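Local coordinates for protein pseudopodium-enriched atypical kinase 1 (Homo sapiens, PDB 6BHC) that is a pseudokinase that adopts the protein kinase fold with an unusual catalytic cleft and dimerizes through a novel arrangement of that fold, at residues R21-C35 / Q379-F393. The protein carries 1 engineered substitution. Residues are numbered along the deposited sequence; the frame is centred on the assembly and turned at random.
Sequences RSLHTDALKKLAVKC and QNWLDIKRTLLMIKF
M390 drops as a knob into a hole on helix 16-39 formed by H24, A27, L28 and L31. Its chain leaves with CG anti to the backbone N (chi1 -169°) and then bends twice, carrying CE to 3.7 Å from A27 CB while SD lies against L31 CD1. L28 splits its contacts: CD1 packs 3.7 Å from R386 CG, on the aliphatic stem, and CD2 meets L389 CD2. Farther along, L31 CD1 approaches F393 CG obliquely, at 4.3 Å, and C35 SG makes an oblique sulfur-aromatic contact with the same ring. Helices 16-39 and 371-396, far apart in sequence, pair here beside helix 406-417, their segments crossing at 50° with axes 10.2 Å apart. At the opposite end R21 runs out with CG anti to its N, then bends at chi3 (-55°), laying its guanidinium over Q379, whose CG lies 3.5 Å above the centre of the plane and whose amide stacks on it. The R21 guanidinium and D383 carboxylate planes are nearly parallel but offset; R21 NH1 bonds D383 OD2 on its syn side at 3.3 Å, somewhat out of plane, and R21 NE makes weak bonds to both D383 oxygens. An alanine in place of R21 would probably leave the D383 carboxylate without its cationic mate and Q379 without its stacking partner. T25 OG1 covers one face of the R386 guanidinium, L382 CD2 the other, and R386 NE donates to L415 O. Q379 NE2 donates to D383 OD1 from above the carboxylate plane. A water 2.7 Å from H24 ND1 donates weakly to D383 O. The H24 ring meets H24 of the second subunit, and D383 and T387 pack on its I20, consistent with a part in the dimer interface.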
loop_
_atom_site.group_PDB
_atom_site.type_symbol
_atom_site.label_atom_id
_atom_site.label_comp_id
_atom_site.label_asym_id
_atom_site.label_seq_id
_atom_site.Cartn_x
_atom_site.Cartn_y
_atom_site.Cartn_z
ATOM N N ARG A 21 -12.183 5.621 -13.797
ATOM C CA ARG A 21 -13.243 5.453 -12.812
ATOM C C ARG A 21 -13.523 3.978 -12.553
ATOM O O ARG A 21 -13.766 3.574 -11.410
ATOM C CB ARG A 21 -14.503 6.172 -13.290
ATOM C CG ARG A 21 -15.679 6.127 -12.337
ATOM C CD ARG A 21 -16.810 6.965 -12.902
ATOM N NE ARG A 21 -16.355 8.321 -13.195
ATOM C CZ ARG A 21 -16.845 9.083 -14.166
ATOM N NH1 ARG A 21 -16.367 10.306 -14.353
ATOM N NH2 ARG A 21 -17.804 8.621 -14.958
ATOM N N SER A 22 -13.487 3.156 -13.605
ATOM C CA SER A 22 -13.707 1.727 -13.432
ATOM C C SER A 22 -12.529 1.057 -12.736
ATOM O O SER A 22 -12.726 0.113 -11.960
ATOM C CB SER A 22 -13.972 1.069 -14.788
ATOM O OG SER A 22 -14.196 -0.323 -14.647
ATOM N N LEU A 23 -11.305 1.522 -13.001
ATOM C CA LEU A 23 -10.130 0.937 -12.363
ATOM C C LEU A 23 -10.147 1.173 -10.858
ATOM O O LEU A 23 -9.908 0.248 -10.073
ATOM C CB LEU A 23 -8.854 1.507 -12.982
ATOM C CG LEU A 23 -8.496 1.034 -14.391
ATOM C CD1 LEU A 23 -7.288 1.793 -14.913
ATOM C CD2 LEU A 23 -8.235 -0.463 -14.399
ATOM N N HIS A 24 -10.421 2.409 -10.438
ATOM C CA HIS A 24 -10.471 2.708 -9.010
ATOM C C HIS A 24 -11.588 1.936 -8.325
ATOM O O HIS A 24 -11.402 1.411 -7.220
ATOM C CB HIS A 24 -10.650 4.210 -8.793
ATOM C CG HIS A 24 -9.366 4.980 -8.809
ATOM N ND1 HIS A 24 -9.269 6.256 -9.320
ATOM C CD2 HIS A 24 -8.128 4.654 -8.370
ATOM C CE1 HIS A 24 -8.024 6.682 -9.200
ATOM N NE2 HIS A 24 -7.311 5.729 -8.627
ATOM N N THR A 25 -12.752 1.849 -8.969
ATOM C CA THR A 25 -13.888 1.161 -8.365
ATOM C C THR A 25 -13.600 -0.325 -8.188
ATOM O O THR A 25 -13.837 -0.892 -7.116
ATOM C CB THR A 25 -15.138 1.377 -9.218
ATOM O OG1 THR A 25 -15.448 2.776 -9.265
ATOM C CG2 THR A 25 -16.321 0.622 -8.637
ATOM N N ASP A 26 -13.078 -0.973 -9.234
ATOM C CA ASP A 26 -12.747 -2.390 -9.127
ATOM C C ASP A 26 -11.612 -2.632 -8.141
ATOM O O ASP A 26 -11.597 -3.661 -7.457
ATOM C CB ASP A 26 -12.384 -2.952 -10.503
ATOM C CG ASP A 26 -13.524 -2.844 -11.498
ATOM O OD1 ASP A 26 -14.691 -2.752 -11.062
ATOM O OD2 ASP A 26 -13.252 -2.857 -12.718
ATOM N N ALA A 27 -10.659 -1.701 -8.047
ATOM C CA ALA A 27 -9.556 -1.867 -7.107
ATOM C C ALA A 27 -10.035 -1.741 -5.666
ATOM O O ALA A 27 -9.647 -2.538 -4.802
ATOM C CB ALA A 27 -8.455 -0.849 -7.401
ATOM N N LEU A 28 -10.880 -0.745 -5.384
ATOM C CA LEU A 28 -11.372 -0.559 -4.022
ATOM C C LEU A 28 -12.236 -1.729 -3.571
ATOM O O LEU A 28 -12.235 -2.079 -2.385
ATOM C CB LEU A 28 -12.153 0.751 -3.915
ATOM C CG LEU A 28 -11.330 2.039 -3.832
ATOM C CD1 LEU A 28 -12.243 3.250 -3.803
ATOM C CD2 LEU A 28 -10.428 2.021 -2.607
ATOM N N LYS A 29 -12.981 -2.342 -4.493
ATOM C CA LYS A 29 -13.726 -3.549 -4.149
ATOM C C LYS A 29 -12.784 -4.693 -3.800
ATOM O O LYS A 29 -13.052 -5.464 -2.871
ATOM C CB LYS A 29 -14.652 -3.946 -5.298
ATOM C CG LYS A 29 -15.812 -2.994 -5.512
ATOM C CD LYS A 29 -16.654 -3.410 -6.704
ATOM C CE LYS A 29 -17.814 -2.454 -6.912
ATOM N NZ LYS A 29 -18.543 -2.744 -8.175
ATOM N N LYS A 30 -11.673 -4.816 -4.530
ATOM C CA LYS A 30 -10.700 -5.858 -4.217
ATOM C C LYS A 30 -9.998 -5.573 -2.895
ATOM O O LYS A 30 -9.728 -6.496 -2.117
ATOM C CB LYS A 30 -9.689 -5.986 -5.357
ATOM C CG LYS A 30 -8.668 -7.098 -5.172
ATOM C CD LYS A 30 -7.729 -7.190 -6.367
ATOM C CE LYS A 30 -6.660 -8.253 -6.161
ATOM N NZ LYS A 30 -5.731 -8.340 -7.323
ATOM N N LEU A 31 -9.701 -4.300 -2.620
ATOM C CA LEU A 31 -9.099 -3.940 -1.341
ATOM C C LEU A 31 -10.056 -4.206 -0.185
ATOM O O LEU A 31 -9.634 -4.654 0.887
ATOM C CB LEU A 31 -8.673 -2.471 -1.357
ATOM C CG LEU A 31 -7.524 -2.099 -2.295
ATOM C CD1 LEU A 31 -7.383 -0.586 -2.400
ATOM C CD2 LEU A 31 -6.224 -2.726 -1.819
ATOM N N ALA A 32 -11.348 -3.936 -0.386
ATOM C CA ALA A 32 -12.324 -4.190 0.669
ATOM C C ALA A 32 -12.459 -5.681 0.947
ATOM O O ALA A 32 -12.557 -6.095 2.108
ATOM C CB ALA A 32 -13.678 -3.588 0.291
ATOM N N VAL A 33 -12.461 -6.502 -0.105
ATOM C CA VAL A 33 -12.552 -7.947 0.076
ATOM C C VAL A 33 -11.290 -8.483 0.742
ATOM O O VAL A 33 -11.353 -9.377 1.595
ATOM C CB VAL A 33 -12.821 -8.635 -1.276
ATOM C CG1 VAL A 33 -12.670 -10.146 -1.151
ATOM C CG2 VAL A 33 -14.211 -8.281 -1.779
ATOM N N LYS A 34 -10.125 -7.946 0.369
ATOM C CA LYS A 34 -8.885 -8.379 1.004
ATOM C C LYS A 34 -8.854 -7.991 2.477
ATOM O O LYS A 34 -8.390 -8.770 3.318
ATOM C CB LYS A 34 -7.680 -7.796 0.265
ATOM C CG LYS A 34 -7.046 -8.755 -0.726
ATOM C CD LYS A 34 -5.903 -8.099 -1.480
ATOM C CE LYS A 34 -5.117 -9.126 -2.279
ATOM N NZ LYS A 34 -6.000 -9.938 -3.160
ATOM N N CYS A 35 -9.339 -6.793 2.809
ATOM C CA CYS A 35 -9.465 -6.415 4.214
ATOM C C CYS A 35 -10.411 -7.355 4.947
ATOM O O CYS A 35 -10.119 -7.794 6.065
ATOM C CB CYS A 35 -9.952 -4.971 4.334
ATOM S SG CYS A 35 -8.757 -3.714 3.842
ATOM N N GLN A 379 -20.530 12.733 -8.956
ATOM C CA GLN A 379 -19.499 11.899 -9.565
ATOM C C GLN A 379 -18.112 12.487 -9.345
ATOM O O GLN A 379 -17.151 11.747 -9.105
ATOM C CB GLN A 379 -19.775 11.718 -11.057
ATOM C CG GLN A 379 -18.854 10.714 -11.736
ATOM C CD GLN A 379 -19.045 9.304 -11.214
ATOM O OE1 GLN A 379 -20.029 8.638 -11.538
ATOM N NE2 GLN A 379 -18.104 8.842 -10.399
ATOM N N ASN A 380 -17.984 13.815 -9.428
ATOM C CA ASN A 380 -16.695 14.445 -9.162
ATOM C C ASN A 380 -16.261 14.212 -7.722
ATOM O O ASN A 380 -15.082 13.954 -7.455
ATOM C CB ASN A 380 -16.763 15.942 -9.467
ATOM C CG ASN A 380 -16.982 16.228 -10.940
ATOM O OD1 ASN A 380 -16.770 15.365 -11.792
ATOM N ND2 ASN A 380 -17.406 17.448 -11.247
ATOM N N TRP A 381 -17.204 14.294 -6.781
ATOM C CA TRP A 381 -16.879 14.015 -5.386
ATOM C C TRP A 381 -16.405 12.577 -5.209
ATOM O O TRP A 381 -15.443 12.320 -4.478
ATOM C CB TRP A 381 -18.090 14.298 -4.497
ATOM C CG TRP A 381 -17.830 14.065 -3.040
ATOM C CD1 TRP A 381 -17.411 14.987 -2.125
ATOM C CD2 TRP A 381 -17.966 12.829 -2.330
ATOM N NE1 TRP A 381 -17.282 14.401 -0.888
ATOM C CE2 TRP A 381 -17.616 13.076 -0.989
ATOM C CE3 TRP A 381 -18.352 11.535 -2.698
ATOM C CZ2 TRP A 381 -17.636 12.079 -0.017
ATOM C CZ3 TRP A 381 -18.372 10.548 -1.732
ATOM C CH2 TRP A 381 -18.016 10.824 -0.408
ATOM N N LEU A 382 -17.064 11.628 -5.880
ATOM C CA LEU A 382 -16.668 10.226 -5.778
ATOM C C LEU A 382 -15.269 10.003 -6.340
ATOM O O LEU A 382 -14.443 9.315 -5.728
ATOM C CB LEU A 382 -17.679 9.340 -6.504
ATOM C CG LEU A 382 -18.877 8.847 -5.696
ATOM C CD1 LEU A 382 -19.858 8.108 -6.592
ATOM C CD2 LEU A 382 -18.412 7.953 -4.558
ATOM N N ASP A 383 -14.990 10.575 -7.513
ATOM C CA ASP A 383 -13.698 10.353 -8.154
ATOM C C ASP A 383 -12.553 10.894 -7.304
ATOM O O ASP A 383 -11.488 10.274 -7.216
ATOM C CB ASP A 383 -13.689 10.989 -9.545
ATOM C CG ASP A 383 -14.718 10.370 -10.476
ATOM O OD1 ASP A 383 -15.087 9.196 -10.259
ATOM O OD2 ASP A 383 -15.154 11.054 -11.426
ATOM N N ILE A 384 -12.761 12.044 -6.659
ATOM C CA ILE A 384 -11.719 12.626 -5.821
ATOM C C ILE A 384 -11.527 11.804 -4.552
ATOM O O ILE A 384 -10.393 11.520 -4.147
ATOM C CB ILE A 384 -12.052 14.094 -5.502
ATOM C CG1 ILE A 384 -12.016 14.935 -6.779
ATOM C CG2 ILE A 384 -11.094 14.651 -4.460
ATOM C CD1 ILE A 384 -12.340 16.398 -6.557
ATOM N N LYS A 385 -12.627 11.407 -3.905
ATOM C CA LYS A 385 -12.522 10.639 -2.669
ATOM C C LYS A 385 -11.910 9.266 -2.915
ATOM O O LYS A 385 -11.126 8.776 -2.095
ATOM C CB LYS A 385 -13.895 10.505 -2.012
ATOM C CG LYS A 385 -14.439 11.809 -1.453
ATOM C CD LYS A 385 -13.736 12.205 -0.163
ATOM C CE LYS A 385 -14.048 11.220 0.954
ATOM N NZ LYS A 385 -13.453 11.634 2.256
ATOM N N ARG A 386 -12.255 8.628 -4.037
ATOM C CA ARG A 386 -11.649 7.340 -4.361
ATOM C C ARG A 386 -10.154 7.488 -4.610
ATOM O O ARG A 386 -9.363 6.614 -4.236
ATOM C CB ARG A 386 -12.334 6.721 -5.580
ATOM C CG ARG A 386 -13.754 6.247 -5.329
ATOM C CD ARG A 386 -14.213 5.322 -6.443
ATOM N NE ARG A 386 -15.560 4.809 -6.221
ATOM C CZ ARG A 386 -16.623 5.164 -6.936
ATOM N NH1 ARG A 386 -16.496 6.034 -7.928
ATOM N NH2 ARG A 386 -17.811 4.644 -6.664
ATOM N N THR A 387 -9.749 8.593 -5.241
ATOM C CA THR A 387 -8.331 8.839 -5.473
ATOM C C THR A 387 -7.588 9.055 -4.160
ATOM O O THR A 387 -6.499 8.507 -3.959
ATOM C CB THR A 387 -8.154 10.046 -6.396
ATOM O OG1 THR A 387 -8.827 9.799 -7.638
ATOM C CG2 THR A 387 -6.681 10.307 -6.667
ATOM N N LEU A 388 -8.169 9.843 -3.252
ATOM C CA LEU A 388 -7.530 10.098 -1.965
ATOM C C LEU A 388 -7.368 8.811 -1.164
ATOM O O LEU A 388 -6.298 8.546 -0.604
ATOM C CB LEU A 388 -8.339 11.127 -1.176
ATOM C CG LEU A 388 -8.333 12.547 -1.743
ATOM C CD1 LEU A 388 -9.282 13.443 -0.962
ATOM C CD2 LEU A 388 -6.923 13.110 -1.727
ATOM N N LEU A 389 -8.423 7.995 -1.103
ATOM C CA LEU A 389 -8.342 6.749 -0.347
ATOM C C LEU A 389 -7.332 5.792 -0.967
ATOM O O LEU A 389 -6.594 5.107 -0.248
ATOM C CB LEU A 389 -9.720 6.094 -0.260
ATOM C CG LEU A 389 -9.778 4.812 0.577
ATOM C CD1 LEU A 389 -9.314 5.082 2.001
ATOM C CD2 LEU A 389 -11.179 4.227 0.571
ATOM N N MET A 390 -7.281 5.732 -2.300
ATOM C CA MET A 390 -6.302 4.874 -2.960
ATOM C C MET A 390 -4.881 5.310 -2.629
ATOM O O MET A 390 -4.000 4.470 -2.409
ATOM C CB MET A 390 -6.528 4.882 -4.471
ATOM C CG MET A 390 -5.732 3.828 -5.226
ATOM S SD MET A 390 -6.306 2.155 -4.874
ATOM C CE MET A 390 -8.009 2.267 -5.413
ATOM N N ILE A 391 -4.640 6.622 -2.590
ATOM C CA ILE A 391 -3.327 7.133 -2.206
ATOM C C ILE A 391 -3.004 6.737 -0.771
ATOM O O ILE A 391 -1.865 6.372 -0.454
ATOM C CB ILE A 391 -3.277 8.660 -2.404
ATOM C CG1 ILE A 391 -3.347 9.008 -3.892
ATOM C CG2 ILE A 391 -2.023 9.250 -1.771
ATOM C CD1 ILE A 391 -3.512 10.489 -4.168
ATOM N N LYS A 392 -4.003 6.786 0.115
ATOM C CA LYS A 392 -3.781 6.436 1.516
ATOM C C LYS A 392 -3.322 4.991 1.661
ATOM O O LYS A 392 -2.392 4.702 2.423
ATOM C CB LYS A 392 -5.057 6.676 2.322
ATOM C CG LYS A 392 -4.932 6.355 3.806
ATOM C CD LYS A 392 -6.292 6.403 4.489
ATOM C CE LYS A 392 -6.181 6.152 5.985
ATOM N NZ LYS A 392 -5.439 7.238 6.680
ATOM N N PHE A 393 -3.963 4.067 0.940
ATOM C CA PHE A 393 -3.542 2.671 0.997
ATOM C C PHE A 393 -2.141 2.495 0.429
ATOM O O PHE A 393 -1.339 1.719 0.964
ATOM C CB PHE A 393 -4.537 1.785 0.246
ATOM C CG PHE A 393 -5.690 1.318 1.087
ATOM C CD1 PHE A 393 -5.590 0.159 1.841
ATOM C CD2 PHE A 393 -6.874 2.037 1.122
ATOM C CE1 PHE A 393 -6.652 -0.275 2.616
ATOM C CE2 PHE A 393 -7.939 1.609 1.895
ATOM C CZ PHE A 393 -7.827 0.452 2.643
HETATM O O HOH W 1 -11.493 7.762 -9.364
#